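Beta-fructofuranosidase, insoluble isoenzyme CWINV1 (Arabidopsis thaliana, PDB 2OXB) hydrolyses sucrose and 1-kestose, and less readily neokestose and levan, releasing terminal non-reducing beta-D-fructofuranoside residues, as a secreted invertase of the plant cell wall. Local coordinates at residues P23-G28 with K278-S283. The protein carries 1 engineered substitution. Sequence-based numbering, arbitrary orientation.
Sequences PMIYKG and KTFFDS
The phenyl ring of Phe-280 packs against the backbone of Pro-23 and Met-24, with one face toward Met-24 N, which stands 4.0 Å from the ring plane and is displaced toward the rim. The side chains of Pro-23 and Phe-280 pass alongside one another, pointing opposite ways: the pyrrolidine atom Pro-23 CG meets Phe-280 CB at 3.6 Å and lies equally near the carbonyl oxygen of Thr-279, while Pro-23 CB approaches ring atom CD2. Beyond the ring, Ile-25 turns its CG2 branch to Ser-283, just past strand 278-282, and comes within 3.6 Å of Ser-283 N. With Ile-25 CG1 anti to the backbone N (chi1 -175°), CG2 falls between N and the carbonyl carbon. The two strands run nearly parallel, at 15°, and their axes approach to 6.2 Å. No hydrogen bond joins the two segments, while Met-24 bonds to His-31 and Phe-280 to Ile-289 through their backbones. Tyr-30 touches both Ile-25 and Phe-280, and its hydroxyl bonds Asp-282, whose carboxylate also forms a salt bridge with Arg-287. An alanine in place of Phe-280 would probably open a gap between Pro-23, Ile-25 and Tyr-30, leaving the strands without their main apolar bridge. Lys-278 starts toward strand 23-26, but its amino group is hydrogen-bonded to Ser-81 OG, near the substrate-binding residues Ser-79 and Asp-145. The contact thus joins the first and last blades of the five-bladed beta-propeller of the family 32 catalytic domain, and between these two segments its chemistry is that of apolar side chains in van der Waals contact.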
loop_
_atom_site.group_PDB
_atom_site.type_symbol
_atom_site.label_atom_id
_atom_site.label_comp_id
_atom_site.label_asym_id
_atom_site.label_seq_id
_atom_site.Cartn_x
_atom_site.Cartn_y
_atom_site.Cartn_z
ATOM N N PRO A 23 1.151 -3.134 13.231
ATOM C CA PRO A 23 1.578 -4.405 12.659
ATOM C C PRO A 23 2.946 -4.825 13.200
ATOM O O PRO A 23 3.909 -4.053 13.155
ATOM C CB PRO A 23 1.617 -4.093 11.176
ATOM C CG PRO A 23 2.155 -2.705 11.164
ATOM C CD PRO A 23 1.363 -2.032 12.275
ATOM N N MET A 24 3.033 -6.034 13.742
ATOM C CA MET A 24 4.315 -6.518 14.233
ATOM C C MET A 24 4.311 -8.021 14.434
ATOM O O MET A 24 3.363 -8.723 14.078
ATOM C CB MET A 24 4.707 -5.833 15.547
ATOM C CG MET A 24 4.023 -6.391 16.775
ATOM S SD MET A 24 2.287 -6.124 16.640
ATOM C CE MET A 24 1.908 -5.551 18.296
ATOM N N ILE A 25 5.397 -8.498 15.017
ATOM C CA ILE A 25 5.587 -9.905 15.285
ATOM C C ILE A 25 6.081 -10.011 16.723
ATOM O O ILE A 25 6.896 -9.200 17.178
ATOM C CB ILE A 25 6.621 -10.506 14.275
ATOM C CG1 ILE A 25 6.741 -12.022 14.451
ATOM C CG2 ILE A 25 7.989 -9.842 14.463
ATOM C CD1 ILE A 25 7.695 -12.440 15.554
ATOM N N TYR A 26 5.553 -11.000 17.435
ATOM C CA TYR A 26 5.912 -11.260 18.826
ATOM C C TYR A 26 5.764 -12.762 19.063
ATOM O O TYR A 26 4.691 -13.331 18.849
ATOM C CB TYR A 26 4.976 -10.498 19.764
ATOM C CG TYR A 26 5.261 -10.752 21.223
ATOM C CD1 TYR A 26 6.519 -10.499 21.747
ATOM C CD2 TYR A 26 4.281 -11.249 22.076
ATOM C CE1 TYR A 26 6.805 -10.726 23.083
ATOM C CE2 TYR A 26 4.559 -11.486 23.423
ATOM C CZ TYR A 26 5.831 -11.218 23.915
ATOM O OH TYR A 26 6.142 -11.421 25.238
ATOM N N LYS A 27 6.837 -13.399 19.518
ATOM C CA LYS A 27 6.807 -14.836 19.740
ATOM C C LYS A 27 6.338 -15.520 18.444
ATOM O O LYS A 27 5.366 -16.279 18.437
ATOM C CB LYS A 27 5.870 -15.188 20.911
ATOM C CG LYS A 27 6.389 -14.750 22.294
ATOM C CD LYS A 27 5.461 -15.178 23.440
ATOM C CE LYS A 27 5.926 -14.642 24.795
ATOM N NZ LYS A 27 5.003 -15.065 25.890
ATOM N N GLY A 28 7.029 -15.222 17.347
ATOM C CA GLY A 28 6.703 -15.815 16.061
ATOM C C GLY A 28 5.295 -15.576 15.552
ATOM O O GLY A 28 4.956 -15.974 14.441
ATOM N N LYS A 278 1.391 1.471 5.916
ATOM C CA LYS A 278 2.343 1.415 7.024
ATOM C C LYS A 278 3.166 0.140 6.985
ATOM O O LYS A 278 2.687 -0.918 6.557
ATOM C CB LYS A 278 1.634 1.490 8.378
ATOM C CG LYS A 278 2.559 1.311 9.559
ATOM C CD LYS A 278 2.220 2.274 10.682
ATOM C CE LYS A 278 2.571 3.711 10.282
ATOM N NZ LYS A 278 2.187 4.707 11.335
ATOM N N THR A 279 4.399 0.241 7.465
ATOM C CA THR A 279 5.309 -0.890 7.465
ATOM C C THR A 279 5.586 -1.429 8.862
ATOM O O THR A 279 5.040 -0.943 9.854
ATOM C CB THR A 279 6.636 -0.492 6.786
ATOM O OG1 THR A 279 7.230 0.601 7.500
ATOM C CG2 THR A 279 6.379 -0.057 5.362
ATOM N N PHE A 280 6.421 -2.460 8.920
ATOM C CA PHE A 280 6.785 -3.083 10.183
ATOM C C PHE A 280 7.893 -4.092 9.917
ATOM O O PHE A 280 7.893 -4.764 8.887
ATOM C CB PHE A 280 5.562 -3.775 10.806
ATOM C CG PHE A 280 5.514 -5.256 10.585
ATOM C CD1 PHE A 280 6.306 -6.112 11.353
ATOM C CD2 PHE A 280 4.701 -5.797 9.597
ATOM C CE1 PHE A 280 6.287 -7.479 11.143
ATOM C CE2 PHE A 280 4.674 -7.167 9.382
ATOM C CZ PHE A 280 5.470 -8.009 10.153
ATOM N N PHE A 281 8.828 -4.204 10.849
ATOM C CA PHE A 281 9.949 -5.122 10.692
ATOM C C PHE A 281 9.669 -6.549 11.143
ATOM O O PHE A 281 9.314 -6.783 12.310
ATOM C CB PHE A 281 11.160 -4.587 11.458
ATOM C CG PHE A 281 12.386 -5.440 11.333
ATOM C CD1 PHE A 281 12.954 -5.682 10.085
ATOM C CD2 PHE A 281 13.012 -5.950 12.469
ATOM C CE1 PHE A 281 14.130 -6.411 9.969
ATOM C CE2 PHE A 281 14.190 -6.679 12.361
ATOM C CZ PHE A 281 14.751 -6.907 11.109
ATOM N N ASP A 282 9.838 -7.497 10.221
ATOM C CA ASP A 282 9.640 -8.925 10.516
ATOM C C ASP A 282 10.952 -9.453 11.076
ATOM O O ASP A 282 11.952 -9.517 10.373
ATOM C CB ASP A 282 9.284 -9.704 9.230
ATOM C CG ASP A 282 8.970 -11.189 9.482
ATOM O OD1 ASP A 282 9.826 -11.931 10.007
ATOM O OD2 ASP A 282 7.852 -11.620 9.144
ATOM N N SER A 283 10.948 -9.826 12.347
ATOM C CA SER A 283 12.144 -10.344 12.993
ATOM C C SER A 283 12.541 -11.705 12.404
ATOM O O SER A 283 13.702 -11.935 12.057
ATOM C CB SER A 283 11.895 -10.472 14.503
ATOM O OG SER A 283 11.655 -9.207 15.085
#